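Local coordinates for E3 ubiquitin-protein ligase HERC2 (PDB 4L1M), which probably acts as an E3 ubiquitin ligase, passing ubiquitin to target proteins, with this RCC1-like beta-propeller domain as a likely site of protein interaction, at residues V118-C123 with L129-T134; S144-K149 with Y175-G180; S162-A167 with Y182-H187. All coordinates share one frame; numbering follows the deposited sequence.

Contact 1: residues V118-C123 with L129-T134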
ATOM      1  N   VAL A 118      -2.454   0.799 -18.189  1.00 51.40           N
ATOM      2  CA  VAL A 118      -3.023   0.884 -16.830  1.00 47.67           C
ATOM      3  C   VAL A 118      -4.544   0.815 -16.907  1.00 47.19           C
ATOM      4  O   VAL A 118      -5.150   1.475 -17.753  1.00 49.62           O
ATOM      5  CB  VAL A 118      -2.628   2.193 -16.143  1.00 47.05           C
ATOM      6  CG1 VAL A 118      -3.154   2.236 -14.723  1.00 47.16           C
ATOM      7  CG2 VAL A 118      -1.125   2.354 -16.135  1.00 47.69           C
ATOM      8  N   TYR A 119      -5.151  -0.002 -16.049  1.00 44.56           N
ATOM      9  CA  TYR A 119      -6.605  -0.156 -16.005  1.00 44.52           C
ATOM     10  C   TYR A 119      -7.103   0.337 -14.682  1.00 42.33           C
ATOM     11  O   TYR A 119      -6.413   0.212 -13.678  1.00 41.00           O
ATOM     12  CB  TYR A 119      -7.016  -1.621 -16.139  1.00 44.77           C
ATOM     13  CG  TYR A 119      -6.635  -2.233 -17.438  1.00 46.31           C
ATOM     14  CD1 TYR A 119      -5.325  -2.609 -17.691  1.00 46.69           C
ATOM     15  CD2 TYR A 119      -7.588  -2.444 -18.435  1.00 48.16           C
ATOM     16  CE1 TYR A 119      -4.970  -3.190 -18.899  1.00 48.57           C
ATOM     17  CE2 TYR A 119      -7.252  -3.029 -19.640  1.00 49.45           C
ATOM     18  CZ  TYR A 119      -5.941  -3.399 -19.867  1.00 49.63           C
ATOM     19  OH  TYR A 119      -5.589  -3.955 -21.071  1.00 52.23           O
ATOM     20  N   SER A 120      -8.304   0.893 -14.670  1.00 41.67           N
ATOM     21  CA  SER A 120      -8.901   1.347 -13.409  1.00 40.03           C
ATOM     22  C   SER A 120     -10.356   0.980 -13.370  1.00 39.97           C
ATOM     23  O   SER A 120     -11.009   0.902 -14.408  1.00 41.68           O
ATOM     24  CB  SER A 120      -8.745   2.862 -13.249  1.00 39.06           C
ATOM     25  OG  SER A 120      -9.481   3.543 -14.250  1.00 40.08           O
ATOM     26  N   TRP A 121     -10.861   0.724 -12.187  1.00 39.17           N
ATOM     27  CA  TRP A 121     -12.298   0.551 -12.021  1.00 41.53           C
ATOM     28  C   TRP A 121     -12.733   0.792 -10.579  1.00 41.74           C
ATOM     29  O   TRP A 121     -11.897   1.010  -9.691  1.00 38.72           O
ATOM     30  CB  TRP A 121     -12.762  -0.821 -12.545  1.00 42.21           C
ATOM     31  CG  TRP A 121     -12.307  -2.033 -11.783  1.00 42.25           C
ATOM     32  CD1 TRP A 121     -13.097  -2.851 -11.030  1.00 42.76           C
ATOM     33  CD2 TRP A 121     -10.990  -2.606 -11.739  1.00 41.07           C
ATOM     34  NE1 TRP A 121     -12.357  -3.866 -10.498  1.00 41.90           N
ATOM     35  CE2 TRP A 121     -11.062  -3.741 -10.912  1.00 41.02           C
ATOM     36  CE3 TRP A 121      -9.761  -2.255 -12.283  1.00 41.83           C
ATOM     37  CZ2 TRP A 121      -9.951  -4.545 -10.634  1.00 41.10           C
ATOM     38  CZ3 TRP A 121      -8.644  -3.066 -12.019  1.00 41.24           C
ATOM     39  CH2 TRP A 121      -8.750  -4.187 -11.199  1.00 41.14           C
ATOM     40  N   GLY A 122     -14.051   0.770 -10.367  1.00 43.59           N
ATOM     41  CA  GLY A 122     -14.635   1.042  -9.066  1.00 43.49           C
ATOM     42  C   GLY A 122     -15.251   2.415  -9.034  1.00 44.40           C
ATOM     43  O   GLY A 122     -15.786   2.885 -10.046  1.00 45.04           O
ATOM     44  N   CYS A 123     -15.185   3.053  -7.868  1.00 45.15           N
ATOM     45  CA  CYS A 123     -15.755   4.383  -7.650  1.00 46.45           C
ATOM     46  C   CYS A 123     -15.054   5.461  -8.475  1.00 46.32           C
ATOM     47  O   CYS A 123     -13.822   5.470  -8.601  1.00 45.83           O
ATOM     48  CB  CYS A 123     -15.670   4.746  -6.182  1.00 46.97           C
ATOM     49  SG  CYS A 123     -16.573   6.259  -5.764  1.00 55.99           S
ATOM     50  N   LEU A 129     -10.427   7.543 -11.222  1.00 40.28           N
ATOM     51  CA  LEU A 129     -10.193   6.499 -12.214  1.00 40.49           C
ATOM     52  C   LEU A 129      -9.334   6.980 -13.384  1.00 41.18           C
ATOM     53  O   LEU A 129      -8.830   6.153 -14.156  1.00 42.44           O
ATOM     54  CB  LEU A 129     -11.520   5.920 -12.726  1.00 41.66           C
ATOM     55  CG  LEU A 129     -12.432   5.369 -11.626  1.00 41.94           C
ATOM     56  CD1 LEU A 129     -13.758   4.862 -12.180  1.00 42.47           C
ATOM     57  CD2 LEU A 129     -11.730   4.289 -10.788  1.00 41.04           C
ATOM     58  N   GLY A 130      -9.197   8.296 -13.543  1.00 40.25           N
ATOM     59  CA  GLY A 130      -8.294   8.852 -14.544  1.00 41.07           C
ATOM     60  C   GLY A 130      -8.796   8.937 -15.988  1.00 43.26           C
ATOM     61  O   GLY A 130      -8.013   9.178 -16.887  1.00 43.91           O
ATOM     62  N   HIS A 131     -10.095   8.778 -16.215  1.00 45.15           N
ATOM     63  CA  HIS A 131     -10.660   8.820 -17.574  1.00 47.52           C
ATOM     64  C   HIS A 131     -11.231  10.171 -17.973  1.00 49.49           C
ATOM     65  O   HIS A 131     -11.874  10.276 -19.001  1.00 50.62           O
ATOM     66  CB  HIS A 131     -11.744   7.766 -17.725  1.00 47.78           C
ATOM     67  CG  HIS A 131     -11.298   6.408 -17.316  1.00 48.67           C
ATOM     68  ND1 HIS A 131     -10.273   5.737 -17.954  1.00 49.87           N
ATOM     69  CD2 HIS A 131     -11.707   5.600 -16.311  1.00 48.51           C
ATOM     70  CE1 HIS A 131     -10.079   4.571 -17.362  1.00 49.24           C
ATOM     71  NE2 HIS A 131     -10.939   4.462 -16.366  1.00 48.51           N
ATOM     72  N   GLY A 132     -10.992  11.206 -17.181  1.00 49.96           N
ATOM     73  CA  GLY A 132     -11.479  12.549 -17.522  1.00 52.79           C
ATOM     74  C   GLY A 132     -12.959  12.784 -17.253  1.00 54.67           C
ATOM     75  O   GLY A 132     -13.548  13.687 -17.826  1.00 56.99           O
ATOM     76  N   ASP A 133     -13.553  11.975 -16.378  1.00 53.93           N
ATOM     77  CA  ASP A 133     -14.909  12.204 -15.882  1.00 55.36           C
ATOM     78  C   ASP A 133     -14.998  11.631 -14.469  1.00 52.91           C
ATOM     79  O   ASP A 133     -13.986  11.259 -13.912  1.00 50.38           O
ATOM     80  CB  ASP A 133     -15.944  11.576 -16.822  1.00 59.12           C
ATOM     81  CG  ASP A 133     -15.785  10.060 -16.949  1.00 60.68           C
ATOM     82  OD1 ASP A 133     -15.480   9.395 -15.943  1.00 62.31           O
ATOM     83  OD2 ASP A 133     -15.975   9.525 -18.056  1.00 64.99           O
ATOM     84  N   THR A 134     -16.189  11.559 -13.887  1.00 53.92           N
ATOM     85  CA  THR A 134     -16.331  11.031 -12.515  1.00 52.80           C
ATOM     86  C   THR A 134     -17.305   9.837 -12.456  1.00 53.82           C
ATOM     87  O   THR A 134     -17.923   9.584 -11.429  1.00 53.69           O
ATOM     88  CB  THR A 134     -16.813  12.127 -11.530  1.00 52.65           C
ATOM     89  OG1 THR A 134     -18.187  12.426 -11.790  1.00 54.46           O
ATOM     90  CG2 THR A 134     -15.960  13.423 -11.639  1.00 52.75           C
TER

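Contact 2: residues S144-K149 with Y175-G180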
ATOM      1  N   SER A 144      -6.462   5.763 -21.061  1.00 53.73           N
ATOM      2  CA  SER A 144      -5.833   6.102 -22.328  1.00 56.62           C
ATOM      3  C   SER A 144      -4.729   7.164 -22.194  1.00 57.44           C
ATOM      4  O   SER A 144      -3.820   7.195 -22.992  1.00 59.48           O
ATOM      5  CB  SER A 144      -6.874   6.543 -23.345  1.00 58.39           C
ATOM      6  OG  SER A 144      -7.479   7.742 -22.919  1.00 59.78           O
ATOM      7  N   ALA A 145      -4.780   8.005 -21.173  1.00 56.94           N
ATOM      8  CA  ALA A 145      -3.668   8.924 -20.922  1.00 58.04           C
ATOM      9  C   ALA A 145      -2.295   8.214 -20.868  1.00 59.62           C
ATOM     10  O   ALA A 145      -1.296   8.819 -21.181  1.00 63.77           O
ATOM     11  CB  ALA A 145      -3.906   9.700 -19.633  1.00 56.68           C
ATOM     12  N   PHE A 146      -2.236   6.951 -20.463  1.00 58.38           N
ATOM     13  CA  PHE A 146      -0.958   6.254 -20.393  1.00 59.24           C
ATOM     14  C   PHE A 146      -0.668   5.353 -21.607  1.00 65.09           C
ATOM     15  O   PHE A 146       0.439   4.831 -21.727  1.00 66.08           O
ATOM     16  CB  PHE A 146      -0.878   5.412 -19.116  1.00 55.85           C
ATOM     17  CG  PHE A 146      -0.777   6.222 -17.867  1.00 53.79           C
ATOM     18  CD1 PHE A 146       0.243   7.159 -17.709  1.00 53.88           C
ATOM     19  CD2 PHE A 146      -1.697   6.057 -16.840  1.00 50.83           C
ATOM     20  CE1 PHE A 146       0.331   7.914 -16.558  1.00 51.35           C
ATOM     21  CE2 PHE A 146      -1.607   6.797 -15.684  1.00 47.68           C
ATOM     22  CZ  PHE A 146      -0.593   7.720 -15.538  1.00 48.87           C
ATOM     23  N   SER A 147      -1.647   5.164 -22.490  1.00 68.89           N
ATOM     24  CA  SER A 147      -1.464   4.307 -23.658  1.00 73.11           C
ATOM     25  C   SER A 147      -0.649   5.006 -24.754  1.00 77.48           C
ATOM     26  O   SER A 147      -0.558   6.235 -24.780  1.00 78.57           O
ATOM     27  CB  SER A 147      -2.814   3.805 -24.193  1.00 74.87           C
ATOM     28  OG  SER A 147      -3.197   2.605 -23.520  1.00 74.35           O
ATOM     29  N   GLY A 148      -0.037   4.200 -25.628  1.00 80.88           N
ATOM     30  CA  GLY A 148       0.816   4.692 -26.719  1.00 85.65           C
ATOM     31  C   GLY A 148       2.064   5.498 -26.337  1.00 89.17           C
ATOM     32  O   GLY A 148       2.591   6.229 -27.170  1.00 92.75           O
ATOM     33  N   LYS A 149       2.550   5.349 -25.099  1.00 89.88           N
ATOM     34  CA  LYS A 149       3.756   6.050 -24.625  1.00 90.32           C
ATOM     35  C   LYS A 149       5.023   5.371 -25.199  1.00 93.22           C
ATOM     36  O   LYS A 149       4.978   4.215 -25.622  1.00 91.90           O
ATOM     37  CB  LYS A 149       3.794   6.085 -23.089  1.00 85.34           C
ATOM     38  N   TYR A 175       2.861  10.799 -11.544  1.00 37.75           N
ATOM     39  CA  TYR A 175       1.562  11.334 -11.955  1.00 37.93           C
ATOM     40  C   TYR A 175       0.601  11.038 -10.838  1.00 37.22           C
ATOM     41  O   TYR A 175       0.643   9.954 -10.286  1.00 35.93           O
ATOM     42  CB  TYR A 175       1.077  10.670 -13.265  1.00 38.87           C
ATOM     43  CG  TYR A 175       1.861  11.134 -14.476  1.00 40.60           C
ATOM     44  CD1 TYR A 175       3.077  10.561 -14.798  1.00 41.23           C
ATOM     45  CD2 TYR A 175       1.403  12.174 -15.264  1.00 42.10           C
ATOM     46  CE1 TYR A 175       3.803  10.994 -15.886  1.00 43.37           C
ATOM     47  CE2 TYR A 175       2.125  12.631 -16.342  1.00 43.85           C
ATOM     48  CZ  TYR A 175       3.328  12.041 -16.659  1.00 44.95           C
ATOM     49  OH  TYR A 175       4.053  12.494 -17.758  1.00 45.84           O
ATOM     50  N   THR A 176      -0.236  12.009 -10.483  1.00 38.15           N
ATOM     51  CA  THR A 176      -1.282  11.793  -9.503  1.00 38.28           C
ATOM     52  C   THR A 176      -2.602  12.292 -10.063  1.00 40.60           C
ATOM     53  O   THR A 176      -2.615  13.095 -10.990  1.00 43.59           O
ATOM     54  CB  THR A 176      -1.002  12.552  -8.210  1.00 38.65           C
ATOM     55  OG1 THR A 176      -0.656  13.905  -8.522  1.00 38.82           O
ATOM     56  CG2 THR A 176       0.149  11.905  -7.441  1.00 37.65           C
ATOM     57  N   TRP A 177      -3.716  11.766  -9.545  1.00 40.54           N
ATOM     58  CA  TRP A 177      -5.054  12.210  -9.971  1.00 40.41           C
ATOM     59  C   TRP A 177      -6.116  11.752  -8.986  1.00 39.80           C
ATOM     60  O   TRP A 177      -5.866  10.902  -8.145  1.00 36.72           O
ATOM     61  CB  TRP A 177      -5.372  11.752 -11.406  1.00 40.81           C
ATOM     62  CG  TRP A 177      -5.462  10.258 -11.620  1.00 40.31           C
ATOM     63  CD1 TRP A 177      -6.607   9.509 -11.703  1.00 40.27           C
ATOM     64  CD2 TRP A 177      -4.376   9.335 -11.797  1.00 39.62           C
ATOM     65  NE1 TRP A 177      -6.303   8.190 -11.907  1.00 39.29           N
ATOM     66  CE2 TRP A 177      -4.946   8.048 -11.964  1.00 38.79           C
ATOM     67  CE3 TRP A 177      -2.976   9.463 -11.815  1.00 39.28           C
ATOM     68  CZ2 TRP A 177      -4.169   6.902 -12.164  1.00 38.88           C
ATOM     69  CZ3 TRP A 177      -2.201   8.312 -11.999  1.00 39.57           C
ATOM     70  CH2 TRP A 177      -2.801   7.054 -12.187  1.00 38.70           C
ATOM     71  N   GLY A 178      -7.304  12.337  -9.099  1.00 43.16           N
ATOM     72  CA  GLY A 178      -8.409  12.067  -8.156  1.00 42.81           C
ATOM     73  C   GLY A 178      -8.697  13.301  -7.331  1.00 43.32           C
ATOM     74  O   GLY A 178      -8.511  14.418  -7.803  1.00 41.78           O
ATOM     75  N   ARG A 179      -9.132  13.096  -6.087  1.00 44.61           N
ATOM     76  CA  ARG A 179      -9.504  14.211  -5.200  1.00 44.50           C
ATOM     77  C   ARG A 179      -8.287  15.001  -4.820  1.00 43.49           C
ATOM     78  O   ARG A 179      -7.211  14.457  -4.656  1.00 40.72           O
ATOM     79  CB  ARG A 179     -10.190  13.706  -3.949  1.00 44.94           C
ATOM     80  CG  ARG A 179     -11.578  13.147  -4.181  1.00 46.85           C
ATOM     81  CD  ARG A 179     -12.593  14.258  -4.355  1.00 50.59           C
ATOM     82  NE  ARG A 179     -13.980  13.742  -4.386  1.00 54.14           N
ATOM     83  CZ  ARG A 179     -15.058  14.477  -4.693  1.00 52.86           C
ATOM     84  NH1 ARG A 179     -14.945  15.758  -5.024  1.00 52.62           N
ATOM     85  NH2 ARG A 179     -16.262  13.932  -4.678  1.00 53.75           N
ATOM     86  N   GLY A 180      -8.466  16.309  -4.681  1.00 46.20           N
ATOM     87  CA  GLY A 180      -7.344  17.226  -4.474  1.00 46.84           C
ATOM     88  C   GLY A 180      -7.281  17.856  -3.099  1.00 46.11           C
ATOM     89  O   GLY A 180      -6.337  18.574  -2.805  1.00 47.71           O
TER

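Contact 3: residues S162-A167 with Y182-H187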
ATOM      1  N   SER A 162      -7.280   6.567  -0.671  1.00 40.63           N
ATOM      2  CA  SER A 162      -8.714   6.323  -0.446  1.00 40.95           C
ATOM      3  C   SER A 162      -9.537   6.999  -1.524  1.00 39.70           C
ATOM      4  O   SER A 162     -10.550   6.456  -1.945  1.00 40.68           O
ATOM      5  CB  SER A 162      -9.154   6.803   0.941  1.00 40.14           C
ATOM      6  OG  SER A 162      -8.883   8.178   1.085  1.00 41.04           O
ATOM      7  N   THR A 163      -9.088   8.165  -1.985  1.00 38.46           N
ATOM      8  CA  THR A 163      -9.831   8.921  -2.985  1.00 39.64           C
ATOM      9  C   THR A 163      -9.005   9.433  -4.165  1.00 38.84           C
ATOM     10  O   THR A 163      -9.467  10.294  -4.916  1.00 40.18           O
ATOM     11  CB  THR A 163     -10.518  10.135  -2.326  1.00 40.05           C
ATOM     12  OG1 THR A 163      -9.523  10.992  -1.771  1.00 37.57           O
ATOM     13  CG2 THR A 163     -11.489   9.681  -1.238  1.00 39.18           C
ATOM     14  N   TYR A 164      -7.785   8.932  -4.318  1.00 38.00           N
ATOM     15  CA  TYR A 164      -6.920   9.370  -5.401  1.00 37.74           C
ATOM     16  C   TYR A 164      -6.009   8.249  -5.844  1.00 36.97           C
ATOM     17  O   TYR A 164      -6.131   7.130  -5.350  1.00 36.57           O
ATOM     18  CB  TYR A 164      -6.143  10.633  -5.021  1.00 37.91           C
ATOM     19  CG  TYR A 164      -5.155  10.534  -3.884  1.00 38.14           C
ATOM     20  CD1 TYR A 164      -5.555  10.204  -2.589  1.00 37.68           C
ATOM     21  CD2 TYR A 164      -3.826  10.874  -4.082  1.00 38.38           C
ATOM     22  CE1 TYR A 164      -4.634  10.152  -1.545  1.00 38.71           C
ATOM     23  CE2 TYR A 164      -2.912  10.826  -3.044  1.00 38.19           C
ATOM     24  CZ  TYR A 164      -3.312  10.467  -1.782  1.00 38.31           C
ATOM     25  OH  TYR A 164      -2.372  10.436  -0.761  1.00 38.18           O
ATOM     26  N   SER A 165      -5.134   8.545  -6.808  1.00 36.88           N
ATOM     27  CA  SER A 165      -4.340   7.536  -7.469  1.00 35.89           C
ATOM     28  C   SER A 165      -2.972   8.118  -7.870  1.00 37.09           C
ATOM     29  O   SER A 165      -2.812   9.342  -8.003  1.00 35.88           O
ATOM     30  CB  SER A 165      -5.081   7.043  -8.719  1.00 36.74           C
ATOM     31  OG  SER A 165      -6.352   6.493  -8.401  1.00 36.69           O
ATOM     32  N   ALA A 166      -1.989   7.242  -8.065  1.00 36.27           N
ATOM     33  CA  ALA A 166      -0.712   7.681  -8.601  1.00 38.06           C
ATOM     34  C   ALA A 166      -0.076   6.621  -9.494  1.00 40.36           C
ATOM     35  O   ALA A 166      -0.479   5.438  -9.480  1.00 40.70           O
ATOM     36  CB  ALA A 166       0.235   8.067  -7.482  1.00 36.98           C
ATOM     37  N   ALA A 167       0.914   7.053 -10.277  1.00 39.04           N
ATOM     38  CA  ALA A 167       1.703   6.132 -11.032  1.00 40.15           C
ATOM     39  C   ALA A 167       3.070   6.700 -11.342  1.00 40.65           C
ATOM     40  O   ALA A 167       3.244   7.899 -11.434  1.00 42.57           O
ATOM     41  CB  ALA A 167       0.976   5.764 -12.312  1.00 42.44           C
ATOM     42  N   TYR A 182      -6.759  19.296   0.432  1.00 43.69           N
ATOM     43  CA  TYR A 182      -5.557  19.466   1.233  1.00 42.66           C
ATOM     44  C   TYR A 182      -4.259  19.243   0.471  1.00 42.76           C
ATOM     45  O   TYR A 182      -3.201  19.038   1.073  1.00 45.61           O
ATOM     46  CB  TYR A 182      -5.609  18.595   2.493  1.00 42.04           C
ATOM     47  CG  TYR A 182      -6.766  18.921   3.383  1.00 42.77           C
ATOM     48  CD1 TYR A 182      -6.788  20.115   4.097  1.00 46.45           C
ATOM     49  CD2 TYR A 182      -7.845  18.047   3.523  1.00 43.64           C
ATOM     50  CE1 TYR A 182      -7.863  20.450   4.916  1.00 47.89           C
ATOM     51  CE2 TYR A 182      -8.928  18.364   4.329  1.00 45.34           C
ATOM     52  CZ  TYR A 182      -8.931  19.579   5.019  1.00 49.14           C
ATOM     53  OH  TYR A 182      -9.972  19.924   5.849  1.00 51.45           O
ATOM     54  N   GLY A 183      -4.320  19.302  -0.853  1.00 41.94           N
ATOM     55  CA  GLY A 183      -3.119  19.251  -1.680  1.00 41.43           C
ATOM     56  C   GLY A 183      -2.490  17.892  -1.840  1.00 40.56           C
ATOM     57  O   GLY A 183      -1.319  17.796  -2.187  1.00 41.47           O
ATOM     58  N   ARG A 184      -3.261  16.835  -1.628  1.00 38.87           N
ATOM     59  CA  ARG A 184      -2.740  15.472  -1.697  1.00 36.57           C
ATOM     60  C   ARG A 184      -2.166  15.094  -3.057  1.00 35.79           C
ATOM     61  O   ARG A 184      -1.366  14.178  -3.147  1.00 35.57           O
ATOM     62  CB  ARG A 184      -3.831  14.450  -1.297  1.00 36.47           C
ATOM     63  CG  ARG A 184      -4.961  14.277  -2.312  1.00 36.58           C
ATOM     64  CD  ARG A 184      -6.147  13.529  -1.711  1.00 36.37           C
ATOM     65  NE  ARG A 184      -6.673  14.271  -0.576  1.00 37.91           N
ATOM     66  CZ  ARG A 184      -7.518  13.814   0.338  1.00 36.48           C
ATOM     67  NH1 ARG A 184      -7.879  14.593   1.318  1.00 39.11           N
ATOM     68  NH2 ARG A 184      -8.010  12.617   0.268  1.00 37.57           N
ATOM     69  N   LEU A 185      -2.599  15.754  -4.115  1.00 36.58           N
ATOM     70  CA  LEU A 185      -2.068  15.456  -5.451  1.00 36.92           C
ATOM     71  C   LEU A 185      -0.694  16.094  -5.691  1.00 39.37           C
ATOM     72  O   LEU A 185       0.050  15.636  -6.558  1.00 41.43           O
ATOM     73  CB  LEU A 185      -3.044  15.909  -6.541  1.00 36.87           C
ATOM     74  CG  LEU A 185      -4.460  15.356  -6.421  1.00 36.40           C
ATOM     75  CD1 LEU A 185      -5.359  15.952  -7.481  1.00 38.04           C
ATOM     76  CD2 LEU A 185      -4.473  13.836  -6.506  1.00 35.95           C
ATOM     77  N   GLY A 186      -0.359  17.148  -4.940  1.00 39.46           N
ATOM     78  CA  GLY A 186       0.966  17.786  -5.047  1.00 40.49           C
ATOM     79  C   GLY A 186       1.154  18.813  -6.169  1.00 42.25           C
ATOM     80  O   GLY A 186       2.292  19.110  -6.535  1.00 43.22           O
ATOM     81  N   HIS A 187       0.070  19.375  -6.698  1.00 42.41           N
ATOM     82  CA  HIS A 187       0.187  20.361  -7.776  1.00 45.02           C
ATOM     83  C   HIS A 187      -0.058  21.788  -7.332  1.00 46.19           C
ATOM     84  O   HIS A 187      -0.436  22.615  -8.137  1.00 47.75           O
ATOM     85  CB  HIS A 187      -0.780  20.028  -8.915  1.00 46.22           C
ATOM     86  CG  HIS A 187      -0.731  18.601  -9.329  1.00 46.68           C
ATOM     87  ND1 HIS A 187       0.432  18.001  -9.765  1.00 45.79           N
ATOM     88  CD2 HIS A 187      -1.689  17.643  -9.347  1.00 45.58           C
ATOM     89  CE1 HIS A 187       0.180  16.742 -10.057  1.00 45.85           C
ATOM     90  NE2 HIS A 187      -1.096  16.497  -9.803  1.00 45.47           N
TER

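Contact 1: residues V118-C123 with L129-T134
Leu129 lays its branched end against the carbonyl oxygens at the end of strand 118-122 and just past it. Leu129 CD2 lies 3.2 Å from Cys123 O. Leu129 CD2 is also 3.5 Å from Trp121 O, and Leu129 CD1 is 3.5 Å from Gly122 O. Leu129 CG is anti to its carbonyl carbon (chi1 -56°), which points the branch at this run of backbone. Gly122 adopts backbone angles that call for glycine, because a CB would jam against the carbonyl oxygen of Trp121. Leu129 also touches His108 of strand 108-113.

Ser120 OG is the centre of the polar part. Ser120 OG donates a hydrogen bond to Leu129 O, at 2.7 Å. The hydroxyl approaches in the plane of the Leu129 carbonyl, on a lone pair of Leu129 O, with a C=O...OG angle of 125°. Ser120 OG sits between its backbone N and carbonyl carbon (chi1 65°), a setting that turns it to the loop. His131 arrives at the same hydroxyl, and its NE2 stands 2.7 Å from Ser120 OG. The imidazole comes at a slant and has Leu129 O over one face. Ser120, Leu129 O and His131 therefore share one small polar site, and the ring also rests on Lys141 of the last strand of the blade.

The Leu-Gly-His-Gly sequence of this loop lies within an RCC1 repeat, and this repeat straddles two adjacent blades of the propeller. The loop links strands 118-122 and 140-142 and folds back on the first of them. Two kinds of chemistry meet there. The leucine methyls give apolar contact against backbone oxygens of residues 121-123, while a buried serine hydroxyl satisfies a loop carbonyl.

Contact 2: residues S144-K149 with Y175-G180
The backbones of Phe146 and Tyr175 stay well apart, 10.2 Å between their CA atoms, and the short 3-10 turn 144-146 meets strand 174-178 through side chains. Phe146 reaches across from the turn. Its CG is anti to the carbonyl carbon (chi1 -70°), and this carries the ring toward the strand. The far rim of the ring does the touching.

Against Tyr175 the pair is T-shaped. The edge of Phe146 points at the face of the tyrosine ring, with planes at 87° and centroids 5.8 Å apart. Phe146 CE1 stands over that face near its rim, 4.1 Å from Tyr175 CG. The CB of Tyr175 lies near the plane of the Phe146 ring, 4.1 Å from Phe146 CZ. The hydroxyl of Tyr175 plays no part here and is bonded to Glu173.

The three aromatic residues Phe146, Tyr175 and Trp177 form a cluster where two blades of the seven-bladed RCC1-type propeller adjoin. Phe146 comes from the connection that leaves strand 140-142 of one blade. Tyr175 and Trp177 stand on the third strand of the next, both on the side of that strand facing Phe146.

The Phe146 and Trp177 side chains approach from opposite directions. The six-membered ring of Trp177 is tilted, with planes at 58°. The closest atoms are Phe146 CE2 and Trp177 CH2, 3.7 Å apart. Trp177 CZ3 follows at 3.9 Å from Phe146 CZ and lies in the plane of the phenylalanine ring. Pro196 of strand 196-198, the fourth strand of that blade, touches both Phe146 and Trp177, and Val118 of the preceding blade also rests on Phe146.

Contact 3: residues S162-A167 with Y182-H187
Tyr164 and Arg184 meet by a CH-pi interaction. Arg184 CD stands over one face of the tyrosine ring, 3.7 Å from the centroid of the Tyr164 ring and 21° off its normal. The arginine chain bends at chi3 (60°), about the CG-CD bond, where CD lies over the ring. The guanidinium plane stands at 69° to the ring and is not stacked on it.

Apolar packing adds Leu185. Leu185 CD2 lies 3.9 Å from Tyr164 CD2 and also touches Tyr164 CB.

Polar atoms gather at the ends. Thr163 OG1 lies 3.0 Å from Arg184 NH2. Arg184 NE is bonded to Asn181 O. Tyr164 OH is bonded to Thr219 OG1 and Gly213 N of the following blade.

The loop is tightened by a type I turn, with Gly186 N bonded to Gly183 O at 3.0 Å. Arg184 and Leu185 fill its two middle places. The turn belongs to the loop between strands 174-178 and 196-198, and it packs on the start of strand 164-169, two strands inward from 196-198 in the same four-stranded blade.

From the N terminus, contact 1 comes first and closes the loop between strands 118-122 and 140-142. It is complete before contact 2 opens at the linker 144-149. Contact 2 spans the first two strands of the next blade and ends on the third. Contact 3 opens within that span and closes beyond it at 182-187, so contacts 2 and 3 cross. Strands 164-169 and 174-178 are neighbours in one sheet, and Thr176 OG1 also probably bonds to Leu185 O. Contacts 1 and 2 touch where Trp177 packs on Gly130. Contact 2 bridges the two consecutive blades, while contacts 1 and 3 each hold a loop within one of them.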